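Local coordinates for alpha-L-rhamnosidase (Streptomyces avermitilis, PDB 3W5M), which hydrolyses terminal non-reducing alpha-L-rhamnose residues from flavonoids such as naringin and rutin and from gum arabic, and carries a calcium-dependent L-rhamnose-binding module, at residues G137-W142 with A281-A286; W158-V163 with F273-W278; S185-E190 with H214-N219; P206-V211 with V295-S300; N219-V224 with R269-D274. All coordinates share one frame; numbering follows the deposited sequence. Where two conformers were deposited one is given.

Overall arrangement
All five contacts belong to the carbohydrate-binding module, an antiparallel beta-sandwich, contact 4 at the point where the chain leaves it. Contact 1 is a strand pair, partly buried, held by backbone hydrogen bonds and lying nearest the calcium ion. Contacts 2 and 5, with centres about 7 Å apart, pin the loop between strands 258-260 and 282-286 onto neighbouring strands of the five-stranded sheet; contact 2 relies on an ion pair, contact 5 on packing and a bridging water. Contact 3, at the surface, joins a hairpin turn of that sheet to an incoming loop through one short His-carboxylate hydrogen bond and some apolar packing. Contact 4 is buried and largely apolar, at the edge of the other sheet.

Contact 1: residues G137-W142 with A281-A286; sequences GSSWIW and AKVAAA
Backbone hydrogen bonds tie Trp-140 and Trp-142 to the strand 282-286. Trp-142 and Lys-282 form a regular hydrogen-bonded pair, with Trp-142 N to Lys-282 O and Lys-282 N to Trp-142 O both 2.9 Å. Further along, Trp-140 N donates to Ala-285 O at 2.8 Å, while Trp-140 O takes Ala-284 N at 2.7 Å and, weakly, Ala-285 N at 3.4 Å. Ala-284 and Ala-285 thus both face Trp-140: a classic beta bulge in an antiparallel pair of short strands, which belongs to the beta-sandwich of the rhamnose-binding module. The bulge shifts the register by one, and Ile-141 lies opposite Val-283 in a non-hydrogen-bonded pair, where Ile-141 CA approaches Lys-282 O at 3.2 Å in a CA-H...O contact.

Apolar contacts fall on both faces. On the one carrying Ser-139, Ile-141 and Val-283, Ser-139 CB meets Val-283 CG1 at 3.8 Å. Ile-141 CD1, anti to CA (chi2 164°), touches Ala-281 CB at 3.9 Å. On the other face Trp-140 CB and CD1 approach the methyls of Ala-284 and Ala-285 respectively. The carbonyl oxygens of Ala-285 and Ala-286 lie at the edge of the Trp-140 indole, in plane. Its ring stacks with Trp-292 and lies near the rhamnose-binding Trp-203; Trp-142 NE1 is hydrogen-bonded to Glu-145 and its side chain lies near calcium-binding Asn-228.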
# COMPACT_ATOMS: atom_id res chain seq x y z
N GLY A 137 -39.96 0.42 -0.31
CA GLY A 137 -41.28 -0.20 -0.31
C GLY A 137 -41.63 -0.85 1.02
O GLY A 137 -42.78 -1.20 1.23
N SER A 138 -40.66 -1.00 1.93
CA SER A 138 -40.92 -1.60 3.22
C SER A 138 -41.14 -0.54 4.30
O SER A 138 -41.01 0.67 4.05
CB SER A 138 -39.77 -2.53 3.63
OG SER A 138 -40.23 -3.38 4.66
N SER A 139 -41.51 -1.01 5.48
CA SER A 139 -41.76 -0.12 6.61
C SER A 139 -41.00 -0.58 7.83
O SER A 139 -40.84 -1.81 8.04
CB SER A 139 -43.24 -0.14 6.93
OG SER A 139 -43.95 0.39 5.84
N TRP A 140 -40.53 0.37 8.63
CA TRP A 140 -40.00 0.07 9.95
C TRP A 140 -41.18 -0.21 10.86
O TRP A 140 -42.12 0.59 10.89
CB TRP A 140 -39.24 1.25 10.55
CG TRP A 140 -38.00 1.60 9.80
CD1 TRP A 140 -37.90 2.45 8.76
CD2 TRP A 140 -36.67 1.17 10.11
NE1 TRP A 140 -36.58 2.54 8.34
CE2 TRP A 140 -35.81 1.76 9.16
CE3 TRP A 140 -36.12 0.32 11.09
CZ2 TRP A 140 -34.42 1.56 9.17
CZ3 TRP A 140 -34.75 0.10 11.08
CH2 TRP A 140 -33.91 0.73 10.13
N ILE A 141 -41.17 -1.35 11.54
CA ILE A 141 -42.28 -1.72 12.41
C ILE A 141 -41.84 -1.97 13.84
O ILE A 141 -40.65 -2.24 14.11
CB ILE A 141 -43.11 -2.93 11.86
CG1 ILE A 141 -42.28 -4.20 11.76
CG2 ILE A 141 -43.70 -2.59 10.53
CD1 ILE A 141 -43.14 -5.44 11.60
N TRP A 142 -42.80 -1.86 14.76
CA TRP A 142 -42.57 -2.20 16.16
C TRP A 142 -43.87 -2.67 16.75
O TRP A 142 -44.88 -2.73 16.06
CB TRP A 142 -42.02 -0.96 16.92
CG TRP A 142 -41.39 -1.27 18.20
CD1 TRP A 142 -41.84 -0.89 19.45
CD2 TRP A 142 -40.17 -2.00 18.41
NE1 TRP A 142 -40.98 -1.35 20.41
CE2 TRP A 142 -39.95 -2.03 19.82
CE3 TRP A 142 -39.26 -2.64 17.56
CZ2 TRP A 142 -38.85 -2.69 20.40
CZ3 TRP A 142 -38.14 -3.29 18.15
CH2 TRP A 142 -37.96 -3.30 19.55
N ALA A 281 -48.76 -5.44 14.27
CA ALA A 281 -47.60 -4.58 14.39
C ALA A 281 -47.96 -3.17 13.92
O ALA A 281 -48.86 -2.99 13.08
CB ALA A 281 -46.43 -5.14 13.58
N LYS A 282 -47.27 -2.18 14.48
CA LYS A 282 -47.44 -0.78 14.11
C LYS A 282 -46.29 -0.34 13.21
O LYS A 282 -45.12 -0.61 13.51
CB LYS A 282 -47.45 0.07 15.38
CG LYS A 282 -47.70 1.56 15.13
CD LYS A 282 -47.43 2.36 16.39
CE LYS A 282 -47.30 3.85 16.07
NZ LYS A 282 -48.41 4.34 15.22
N VAL A 283 -46.62 0.36 12.13
CA VAL A 283 -45.60 1.00 11.30
C VAL A 283 -45.07 2.18 12.12
O VAL A 283 -45.85 3.07 12.55
CB VAL A 283 -46.15 1.46 9.94
CG1 VAL A 283 -45.12 2.30 9.17
CG2 VAL A 283 -46.60 0.28 9.10
N ALA A 284 -43.76 2.17 12.36
CA ALA A 284 -43.06 3.27 13.06
C ALA A 284 -42.70 4.39 12.07
O ALA A 284 -42.74 5.57 12.41
CB ALA A 284 -41.81 2.75 13.79
N ALA A 285 -42.32 4.00 10.85
CA ALA A 285 -41.99 4.93 9.74
C ALA A 285 -41.86 4.13 8.47
O ALA A 285 -41.37 2.99 8.51
CB ALA A 285 -40.67 5.64 10.01
N ALA A 286 -42.26 4.73 7.35
CA ALA A 286 -41.97 4.15 6.05
C ALA A 286 -40.45 4.24 5.84
O ALA A 286 -39.74 5.05 6.49
CB ALA A 286 -42.70 4.90 4.94

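Contact 2: residues W158-V163 with F273-W278; sequences WFRRTV and FDDSGW
Arg-160 reaches out of its strand into a loop bracketed by Phe-273 and Trp-278, and its conformation decides the contact. CG lies anti to the carbonyl carbon (chi1 -76°), which places it beside the indole of Trp-278, 3.6 Å from CZ3. The chain then bends at chi3 (50°), setting NE where it can donate to Asp-275 OD2 at 2.8 Å. This bond, part of a salt bridge, is nearly straight and lies in the guanidinium plane, yet it meets the carboxylate from above its plane, the two flat groups being 67° apart. Over one face of the guanidinium sits Phe-273 CB, 3.5 Å from NH1 and offset toward the rim.

The Trp-278 ring stands at about a right angle to the guanidinium. Its benzo end meets the aliphatic part of Arg-160, CH2 lying 3.6 Å from CD, and also reaches Trp-158 CB, 4.1 Å from CH2. Asp-275 CB lies over one face of the same indole, toward its rim. NH1 of Arg-160 is bonded to the carbonyl oxygens of Trp-268 and Glu-270, so NE and NH1 together take part in three hydrogen bonds.

A type I turn runs from Asp-275 to Trp-278, and in an Asx turn Asp-274 OD1 accepts from Ser-276 N. Both turns shape part of the long loop between strands 258-260 and 282-286, which folds over the five-stranded sheet of the module's beta-sandwich.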
# COMPACT_ATOMS: atom_id res chain seq x y z
N TRP A 158 -41.83 -9.22 20.03
CA TRP A 158 -41.88 -10.44 19.21
C TRP A 158 -42.87 -10.24 18.07
O TRP A 158 -43.91 -9.56 18.25
CB TRP A 158 -42.28 -11.63 20.11
CG TRP A 158 -41.23 -11.93 21.16
CD1 TRP A 158 -40.20 -12.83 21.05
CD2 TRP A 158 -41.10 -11.33 22.47
NE1 TRP A 158 -39.44 -12.82 22.20
CE2 TRP A 158 -39.97 -11.90 23.08
CE3 TRP A 158 -41.83 -10.35 23.17
CZ2 TRP A 158 -39.54 -11.55 24.37
CZ3 TRP A 158 -41.41 -9.98 24.44
CH2 TRP A 158 -40.27 -10.58 25.03
N PHE A 159 -42.57 -10.83 16.92
CA PHE A 159 -43.33 -10.61 15.69
C PHE A 159 -43.47 -11.90 14.91
O PHE A 159 -42.50 -12.68 14.84
CB PHE A 159 -42.60 -9.62 14.78
CG PHE A 159 -42.33 -8.30 15.46
CD1 PHE A 159 -41.24 -8.18 16.31
CD2 PHE A 159 -43.20 -7.21 15.30
CE1 PHE A 159 -40.98 -6.99 16.98
CE2 PHE A 159 -42.93 -6.01 15.97
CZ PHE A 159 -41.84 -5.90 16.80
N ARG A 160 -44.65 -12.08 14.32
CA ARG A 160 -44.94 -13.23 13.46
C ARG A 160 -45.68 -12.82 12.21
O ARG A 160 -46.49 -11.88 12.23
CB ARG A 160 -45.82 -14.24 14.21
CG ARG A 160 -45.10 -15.08 15.25
CD ARG A 160 -46.05 -16.02 16.02
NE ARG A 160 -46.93 -16.81 15.16
CZ ARG A 160 -46.63 -18.02 14.69
NH1 ARG A 160 -45.48 -18.60 15.00
NH2 ARG A 160 -47.51 -18.67 13.92
N ARG A 161 -45.43 -13.56 11.13
CA ARG A 161 -46.24 -13.45 9.93
C ARG A 161 -46.21 -14.75 9.17
O ARG A 161 -45.18 -15.37 8.97
CB ARG A 161 -45.80 -12.30 9.01
CG ARG A 161 -46.79 -12.03 7.89
CD ARG A 161 -46.45 -10.83 7.03
NE ARG A 161 -47.26 -10.80 5.82
CZ ARG A 161 -47.19 -9.84 4.90
NH1 ARG A 161 -46.36 -8.81 5.07
NH2 ARG A 161 -47.97 -9.90 3.83
N THR A 162 -47.40 -15.19 8.79
CA THR A 162 -47.52 -16.35 7.91
C THR A 162 -47.90 -15.85 6.53
O THR A 162 -48.92 -15.18 6.39
CB THR A 162 -48.56 -17.36 8.43
OG1 THR A 162 -48.12 -17.84 9.71
CG2 THR A 162 -48.69 -18.54 7.45
N VAL A 163 -47.07 -16.19 5.54
CA VAL A 163 -47.25 -15.76 4.14
C VAL A 163 -47.30 -16.93 3.17
O VAL A 163 -46.57 -17.92 3.33
CB VAL A 163 -46.12 -14.80 3.68
CG1 VAL A 163 -46.38 -13.41 4.22
CG2 VAL A 163 -44.73 -15.31 4.06
N PHE A 273 -48.32 -22.14 15.96
CA PHE A 273 -48.44 -21.40 17.21
C PHE A 273 -49.65 -20.47 17.13
O PHE A 273 -49.91 -19.89 16.07
CB PHE A 273 -47.17 -20.58 17.40
CG PHE A 273 -47.18 -19.74 18.63
CD1 PHE A 273 -46.83 -20.29 19.85
CD2 PHE A 273 -47.57 -18.41 18.57
CE1 PHE A 273 -46.85 -19.51 21.01
CE2 PHE A 273 -47.59 -17.62 19.71
CZ PHE A 273 -47.24 -18.18 20.93
N ASP A 274 -50.37 -20.29 18.24
CA ASP A 274 -51.54 -19.43 18.16
C ASP A 274 -51.22 -17.96 18.46
O ASP A 274 -50.94 -17.61 19.59
CB ASP A 274 -52.66 -19.89 19.08
CG ASP A 274 -53.84 -18.91 19.08
OD1 ASP A 274 -54.14 -18.33 18.01
OD2 ASP A 274 -54.44 -18.70 20.15
N ASP A 275 -51.28 -17.12 17.44
CA ASP A 275 -50.98 -15.69 17.66
C ASP A 275 -52.25 -14.91 17.40
O ASP A 275 -52.23 -13.69 17.15
CB ASP A 275 -49.83 -15.24 16.75
CG ASP A 275 -50.13 -15.47 15.28
OD1 ASP A 275 -51.29 -15.76 14.94
OD2 ASP A 275 -49.20 -15.36 14.45
N SER A 276 -53.39 -15.59 17.44
CA SER A 276 -54.63 -14.90 17.08
C SER A 276 -54.96 -13.75 18.06
O SER A 276 -55.63 -12.80 17.67
CB SER A 276 -55.79 -15.87 16.84
OG SER A 276 -56.19 -16.49 18.03
N GLY A 277 -54.45 -13.82 19.29
CA GLY A 277 -54.63 -12.76 20.30
C GLY A 277 -53.59 -11.65 20.27
O GLY A 277 -53.66 -10.71 21.07
N TRP A 278 -52.61 -11.74 19.37
CA TRP A 278 -51.54 -10.72 19.24
C TRP A 278 -52.08 -9.55 18.39
O TRP A 278 -52.70 -9.79 17.36
CB TRP A 278 -50.32 -11.31 18.50
CG TRP A 278 -49.46 -12.32 19.25
CD1 TRP A 278 -49.81 -13.09 20.33
CD2 TRP A 278 -48.11 -12.67 18.92
NE1 TRP A 278 -48.75 -13.87 20.71
CE2 TRP A 278 -47.70 -13.65 19.85
CE3 TRP A 278 -47.22 -12.25 17.91
CZ2 TRP A 278 -46.42 -14.21 19.82
CZ3 TRP A 278 -45.94 -12.79 17.87
CH2 TRP A 278 -45.54 -13.77 18.84

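Contact 3: residues S185-E190 with H214-N219; sequences SVDGAE and HVHSGN
The imidazole of His-216 has Asp-187 OD2 at its edge, in the ring plane, and the two side chains meet tip to tip. NE2 donates to OD2 at 2.5 Å, nearly straight and almost along the carboxylate C-O axis, with ring and carboxylate planes 46° apart. On its other nitrogen, ND1 donates to Ser-217 O at 3.0 Å. The ring of His-214 is met obliquely by the methyl of Ala-189, whose CB lies 3.6 Å from CE1.

Val-186 supplies the apolar part: CG1, anti to the backbone N (chi1 -173°), comes within 3.4 Å of His-214 O and 4.3 Å of Val-215 CG1. Val-186 and Ala-189 close a type I' turn, the tight turn of a two-residue beta hairpin, with Asp-187 and Gly-188 at its corners. Here it joins strands 181-186 and 189-193 of the module's sheet and lies away from the calcium and sugar sites.

Asp-187 OD1 accepts from the backbone N of Thr-221, and its carboxylate therefore links the turn to strand 218-227 as well as to His-216. With donors used on both ring nitrogens and a carboxylate at NE2, His-216 is probably biased toward the protonated, cationic form.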
# COMPACT_ATOMS: atom_id res chain seq x y z
N SER A 185 -36.29 -16.06 12.04
CA SER A 185 -36.44 -17.48 11.69
C SER A 185 -37.47 -17.69 10.58
O SER A 185 -38.39 -16.88 10.40
CB SER A 185 -36.81 -18.30 12.93
OG SER A 185 -38.08 -17.92 13.44
N VAL A 186 -37.30 -18.78 9.84
CA VAL A 186 -38.30 -19.27 8.91
C VAL A 186 -38.71 -20.71 9.29
O VAL A 186 -37.85 -21.58 9.47
CB VAL A 186 -37.80 -19.26 7.45
CG1 VAL A 186 -38.95 -19.63 6.53
CG2 VAL A 186 -37.23 -17.90 7.07
N ASP A 187 -40.03 -20.94 9.40
CA ASP A 187 -40.64 -22.21 9.84
C ASP A 187 -39.96 -22.81 11.08
O ASP A 187 -39.85 -24.04 11.22
CB ASP A 187 -40.71 -23.23 8.69
CG ASP A 187 -41.89 -22.98 7.72
OD1 ASP A 187 -42.72 -22.05 7.94
OD2 ASP A 187 -42.00 -23.72 6.73
N GLY A 188 -39.54 -21.93 11.99
CA GLY A 188 -38.87 -22.34 13.22
C GLY A 188 -37.35 -22.41 13.17
O GLY A 188 -36.70 -22.60 14.19
N ALA A 189 -36.75 -22.27 12.00
CA ALA A 189 -35.29 -22.32 11.95
C ALA A 189 -34.69 -20.92 11.83
O ALA A 189 -35.01 -20.20 10.89
CB ALA A 189 -34.84 -23.20 10.78
N GLU A 190 -33.83 -20.53 12.77
CA GLU A 190 -33.18 -19.21 12.73
C GLU A 190 -32.30 -19.06 11.48
O GLU A 190 -31.54 -19.97 11.15
CB GLU A 190 -32.35 -18.97 14.00
CG GLU A 190 -31.74 -17.58 14.11
CD GLU A 190 -31.01 -17.38 15.42
OE1 GLU A 190 -31.67 -17.10 16.45
OE2 GLU A 190 -29.77 -17.49 15.43
N HIS A 214 -34.52 -22.44 3.20
CA HIS A 214 -35.56 -22.45 4.25
C HIS A 214 -36.96 -22.06 3.79
O HIS A 214 -37.91 -22.22 4.54
CB HIS A 214 -35.16 -21.58 5.45
CG HIS A 214 -34.03 -22.15 6.25
ND1 HIS A 214 -34.21 -23.15 7.18
CD2 HIS A 214 -32.71 -21.87 6.23
CE1 HIS A 214 -33.04 -23.46 7.71
NE2 HIS A 214 -32.11 -22.71 7.15
N VAL A 215 -37.11 -21.57 2.56
CA VAL A 215 -38.45 -21.24 2.05
C VAL A 215 -39.01 -22.26 1.06
O VAL A 215 -38.26 -23.02 0.43
CB VAL A 215 -38.53 -19.83 1.41
CG1 VAL A 215 -38.10 -18.77 2.42
CG2 VAL A 215 -37.72 -19.77 0.13
N HIS A 216 -40.33 -22.27 0.94
CA HIS A 216 -41.01 -23.18 0.03
C HIS A 216 -42.31 -22.56 -0.44
O HIS A 216 -42.72 -21.50 0.03
CB HIS A 216 -41.26 -24.54 0.72
CG HIS A 216 -41.82 -24.41 2.10
ND1 HIS A 216 -43.17 -24.33 2.35
CD2 HIS A 216 -41.20 -24.31 3.30
CE1 HIS A 216 -43.37 -24.19 3.65
NE2 HIS A 216 -42.19 -24.19 4.25
N SER A 217 -42.98 -23.22 -1.37
CA SER A 217 -44.24 -22.72 -1.84
C SER A 217 -45.28 -22.88 -0.74
O SER A 217 -45.12 -23.70 0.16
CB SER A 217 -44.66 -23.48 -3.11
OG SER A 217 -45.29 -24.70 -2.77
N GLY A 218 -46.35 -22.09 -0.80
CA GLY A 218 -47.42 -22.24 0.18
C GLY A 218 -47.09 -21.44 1.42
O GLY A 218 -46.24 -20.55 1.39
N ASN A 219 -47.75 -21.77 2.53
CA ASN A 219 -47.58 -20.99 3.77
C ASN A 219 -46.21 -21.21 4.43
O ASN A 219 -45.78 -22.34 4.62
CB ASN A 219 -48.67 -21.35 4.78
CG ASN A 219 -50.06 -20.89 4.36
OD1 ASN A 219 -51.05 -21.56 4.67
ND2 ASN A 219 -50.16 -19.74 3.70

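Contact 4: residues P206-V211 with V295-S300; sequences PAVIDV and VAPVAS
Pro-206 packs against Pro-297 where the edge strand 207-210 of the four-stranded sheet meets the chain leaving the beta-sandwich of the rhamnose-binding module for strand 303-311. Their CA atoms are 4.8 Å apart, the closest CA pair of the two segments. Pro-206 is the main bump: its ring fits into the hollow formed by Pro-297 and the carbonyl of Ala-296, with CB 4.0 Å from Pro-297 CG, CG 3.8 Å from Pro-297 N and CD 3.8 Å from Ala-296 O. Val-295 flanks the hollow, its side chain crossing Pro-206 obliquely, though the exact position of its CG1 is doubtful.

A second bump comes from Val-208, two residues further along the chain. Its CG2 is anti to the carbonyl carbon and abuts the Pro-297 ring at about a right angle, 3.3 Å from CB and 3.8 Å from CG; the first of these is tighter than usual van der Waals contact. Pro-297 is thus touched by Pro-206 and by Val-208, and Ala-132 also packs on it. Pro-206 also touches Leu-135 and Ser-177, while Val-295 leans on Trp-203, a residue that binds rhamnose, so this packing adjoins the sugar site.

Polar chemistry between the segments goes through one water, which donates to Pro-206 O at 2.9 Å and accepts from Val-298 N at 3.3 Å.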
# COMPACT_ATOMS: atom_id res chain seq x y z
N PRO A 206 -27.90 -2.84 7.14
CA PRO A 206 -28.75 -4.02 6.88
C PRO A 206 -27.96 -5.21 6.37
O PRO A 206 -27.02 -5.04 5.59
CB PRO A 206 -29.71 -3.54 5.78
CG PRO A 206 -29.71 -2.06 5.88
CD PRO A 206 -28.37 -1.65 6.43
N ALA A 207 -28.34 -6.40 6.80
CA ALA A 207 -27.78 -7.66 6.29
C ALA A 207 -28.66 -8.19 5.17
O ALA A 207 -29.90 -8.04 5.20
CB ALA A 207 -27.68 -8.68 7.40
N VAL A 208 -28.02 -8.83 4.20
CA VAL A 208 -28.72 -9.55 3.14
C VAL A 208 -28.35 -11.04 3.24
O VAL A 208 -27.17 -11.38 3.23
CB VAL A 208 -28.37 -9.00 1.74
CG1 VAL A 208 -29.13 -9.78 0.65
CG2 VAL A 208 -28.75 -7.54 1.65
N ILE A 209 -29.35 -11.90 3.34
CA ILE A 209 -29.14 -13.34 3.61
C ILE A 209 -29.84 -14.15 2.53
O ILE A 209 -31.00 -13.89 2.23
CB ILE A 209 -29.74 -13.78 4.97
CG1 ILE A 209 -29.26 -12.90 6.13
CG2 ILE A 209 -29.40 -15.26 5.27
CD1 ILE A 209 -30.29 -11.87 6.57
N ASP A 210 -29.15 -15.11 1.92
CA ASP A 210 -29.84 -16.04 1.03
C ASP A 210 -30.63 -17.03 1.90
O ASP A 210 -30.06 -17.64 2.78
CB ASP A 210 -28.85 -16.79 0.12
CG ASP A 210 -29.56 -17.61 -0.97
OD1 ASP A 210 -30.35 -18.53 -0.63
OD2 ASP A 210 -29.36 -17.33 -2.17
N VAL A 211 -31.93 -17.18 1.62
CA VAL A 211 -32.82 -18.04 2.42
C VAL A 211 -33.54 -19.10 1.59
O VAL A 211 -34.55 -19.66 2.02
CB VAL A 211 -33.88 -17.23 3.22
CG1 VAL A 211 -33.20 -16.41 4.31
CG2 VAL A 211 -34.70 -16.32 2.30
N VAL A 295 -31.61 4.04 4.55
CA VAL A 295 -30.73 2.93 4.85
C VAL A 295 -30.76 1.87 3.74
O VAL A 295 -31.83 1.49 3.28
CB VAL A 295 -31.12 2.33 6.22
CG1 VAL A 295 -30.69 0.89 6.35
CG2 VAL A 295 -30.53 3.15 7.35
N ALA A 296 -29.59 1.42 3.29
CA ALA A 296 -29.50 0.38 2.25
C ALA A 296 -28.42 -0.66 2.54
O ALA A 296 -27.34 -0.31 3.02
CB ALA A 296 -29.26 0.98 0.86
N PRO A 297 -28.70 -1.93 2.24
CA PRO A 297 -27.66 -2.96 2.34
C PRO A 297 -26.58 -2.65 1.30
O PRO A 297 -26.87 -2.03 0.27
CB PRO A 297 -28.37 -4.26 1.94
CG PRO A 297 -29.82 -3.94 1.83
CD PRO A 297 -29.98 -2.45 1.72
N VAL A 298 -25.34 -3.04 1.59
CA VAL A 298 -24.20 -2.82 0.70
C VAL A 298 -23.95 -4.09 -0.13
O VAL A 298 -23.90 -5.17 0.41
CB VAL A 298 -22.95 -2.47 1.51
CG1 VAL A 298 -21.72 -2.38 0.60
CG2 VAL A 298 -23.16 -1.16 2.26
N ALA A 299 -23.83 -3.95 -1.44
CA ALA A 299 -23.46 -5.10 -2.26
C ALA A 299 -22.06 -4.81 -2.79
O ALA A 299 -21.73 -3.68 -3.11
CB ALA A 299 -24.45 -5.31 -3.40
N SER A 300 -21.22 -5.83 -2.86
CA SER A 300 -19.86 -5.62 -3.28
C SER A 300 -19.43 -6.65 -4.32
O SER A 300 -18.31 -7.10 -4.29
CB SER A 300 -18.93 -5.71 -2.06
OG SER A 300 -19.20 -4.66 -1.15
O HOH W 1 -25.09 -3.06 4.84

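Contact 5: residues N219-V224 with R269-D274; sequences NNTLAV and REPDFD
Thr-221 and Ala-223, alternate residues of strand 218-227, turn their side chains toward the loop 269-274, and van der Waals packing makes up most of the contact. Thr-221 lies against Pro-271, the two side chains crossing at a slant, with OG1 3.2 Å from Pro-271 CA. The methyl CG2, anti to the backbone N, sits 4.0 Å from the carbonyl oxygens of both Arg-269 and Glu-270. Ala-223 CB meets Arg-269 at CA (3.9 Å) and at CG of its side chain (4.1 Å).

Polar links are fewer. A water joins the two backbones, donating to Thr-221 O at 3.0 Å and to Arg-269 O at 2.8 Å. Arg-269 is extended from CG to NE (chi2 -173°, chi3 168°), running on past Ala-223 to carry its guanidinium to the next strand, where NH1 is bonded to Ser-185 OG and NH2 to Ala-183 O. NH1 also comes within 3.2 Å of Ala-223 O. The hydroxyl of Thr-221 is engaged with that of Thr-162 on the strand to the other side.

Within the loop, a type I turn runs from Glu-270 to Phe-273 with Pro-271 as its second residue. This is a loop lying across the outer face of the five-stranded antiparallel sheet, within the module's beta-sandwich.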
# COMPACT_ATOMS: atom_id res chain seq x y z
N ASN A 219 -47.75 -21.77 2.53
CA ASN A 219 -47.58 -20.99 3.77
C ASN A 219 -46.21 -21.21 4.43
O ASN A 219 -45.78 -22.34 4.62
CB ASN A 219 -48.67 -21.35 4.78
CG ASN A 219 -50.06 -20.89 4.36
OD1 ASN A 219 -51.05 -21.56 4.67
ND2 ASN A 219 -50.16 -19.74 3.70
N ASN A 220 -45.55 -20.11 4.78
CA ASN A 220 -44.25 -20.13 5.47
C ASN A 220 -44.46 -19.18 6.64
O ASN A 220 -45.07 -18.12 6.44
CB ASN A 220 -43.14 -19.51 4.62
CG ASN A 220 -42.75 -20.33 3.40
OD1 ASN A 220 -41.58 -20.69 3.26
ND2 ASN A 220 -43.70 -20.58 2.50
N THR A 221 -43.94 -19.52 7.81
CA THR A 221 -44.07 -18.68 8.99
C THR A 221 -42.74 -17.98 9.26
O THR A 221 -41.71 -18.62 9.42
CB THR A 221 -44.50 -19.51 10.19
OG1 THR A 221 -45.76 -20.13 9.89
CG2 THR A 221 -44.63 -18.65 11.45
N LEU A 222 -42.77 -16.65 9.27
CA LEU A 222 -41.59 -15.85 9.58
C LEU A 222 -41.80 -15.36 10.99
O LEU A 222 -42.94 -15.05 11.38
CB LEU A 222 -41.49 -14.64 8.62
CG LEU A 222 -41.76 -15.00 7.14
CD1 LEU A 222 -41.81 -13.77 6.26
CD2 LEU A 222 -40.67 -15.96 6.64
N ALA A 223 -40.73 -15.33 11.77
CA ALA A 223 -40.81 -14.86 13.15
C ALA A 223 -39.58 -14.08 13.49
O ALA A 223 -38.45 -14.44 13.10
CB ALA A 223 -41.00 -16.05 14.10
N VAL A 224 -39.76 -13.00 14.25
CA VAL A 224 -38.64 -12.11 14.50
C VAL A 224 -38.77 -11.69 15.94
O VAL A 224 -39.85 -11.35 16.37
CB VAL A 224 -38.73 -10.85 13.59
CG1 VAL A 224 -37.77 -9.76 14.01
CG2 VAL A 224 -38.43 -11.23 12.15
N ARG A 269 -42.02 -19.54 17.39
CA ARG A 269 -41.45 -19.39 16.04
C ARG A 269 -42.07 -20.39 15.05
O ARG A 269 -41.84 -20.29 13.85
CB ARG A 269 -39.93 -19.50 16.05
CG ARG A 269 -39.23 -18.44 16.92
CD ARG A 269 -37.72 -18.50 16.76
NE ARG A 269 -37.05 -17.34 17.36
CZ ARG A 269 -36.70 -16.21 16.70
NH1 ARG A 269 -36.95 -16.05 15.42
NH2 ARG A 269 -36.09 -15.22 17.35
N GLU A 270 -42.87 -21.34 15.55
CA GLU A 270 -43.35 -22.44 14.69
C GLU A 270 -44.61 -22.11 13.93
O GLU A 270 -45.41 -21.27 14.38
CB GLU A 270 -43.62 -23.73 15.49
CG GLU A 270 -42.51 -24.16 16.43
CD GLU A 270 -41.28 -24.69 15.72
OE1 GLU A 270 -41.33 -24.93 14.50
OE2 GLU A 270 -40.25 -24.87 16.40
N PRO A 271 -44.83 -22.79 12.79
CA PRO A 271 -46.04 -22.54 12.01
C PRO A 271 -47.35 -22.57 12.79
O PRO A 271 -48.19 -21.69 12.57
CB PRO A 271 -46.00 -23.64 10.95
CG PRO A 271 -44.54 -23.82 10.70
CD PRO A 271 -43.87 -23.63 12.04
N ASP A 272 -47.55 -23.54 13.68
CA ASP A 272 -48.90 -23.76 14.25
C ASP A 272 -49.18 -23.08 15.59
O ASP A 272 -50.18 -23.38 16.25
CB ASP A 272 -49.25 -25.26 14.28
CG ASP A 272 -49.62 -25.80 12.90
OD1 ASP A 272 -49.99 -24.99 12.02
OD2 ASP A 272 -49.56 -27.04 12.71
N PHE A 273 -48.32 -22.14 15.96
CA PHE A 273 -48.44 -21.40 17.21
C PHE A 273 -49.65 -20.47 17.13
O PHE A 273 -49.91 -19.89 16.07
CB PHE A 273 -47.17 -20.58 17.40
CG PHE A 273 -47.18 -19.74 18.63
CD1 PHE A 273 -46.83 -20.29 19.85
CD2 PHE A 273 -47.57 -18.41 18.57
CE1 PHE A 273 -46.85 -19.51 21.01
CE2 PHE A 273 -47.59 -17.62 19.71
CZ PHE A 273 -47.24 -18.18 20.93
N ASP A 274 -50.37 -20.29 18.24
CA ASP A 274 -51.54 -19.43 18.16
C ASP A 274 -51.22 -17.96 18.46
O ASP A 274 -50.94 -17.61 19.59
CB ASP A 274 -52.66 -19.89 19.08
CG ASP A 274 -53.84 -18.91 19.08
OD1 ASP A 274 -54.14 -18.33 18.01
OD2 ASP A 274 -54.44 -18.70 20.15
O HOH W 2 -40.18 -19.08 11.97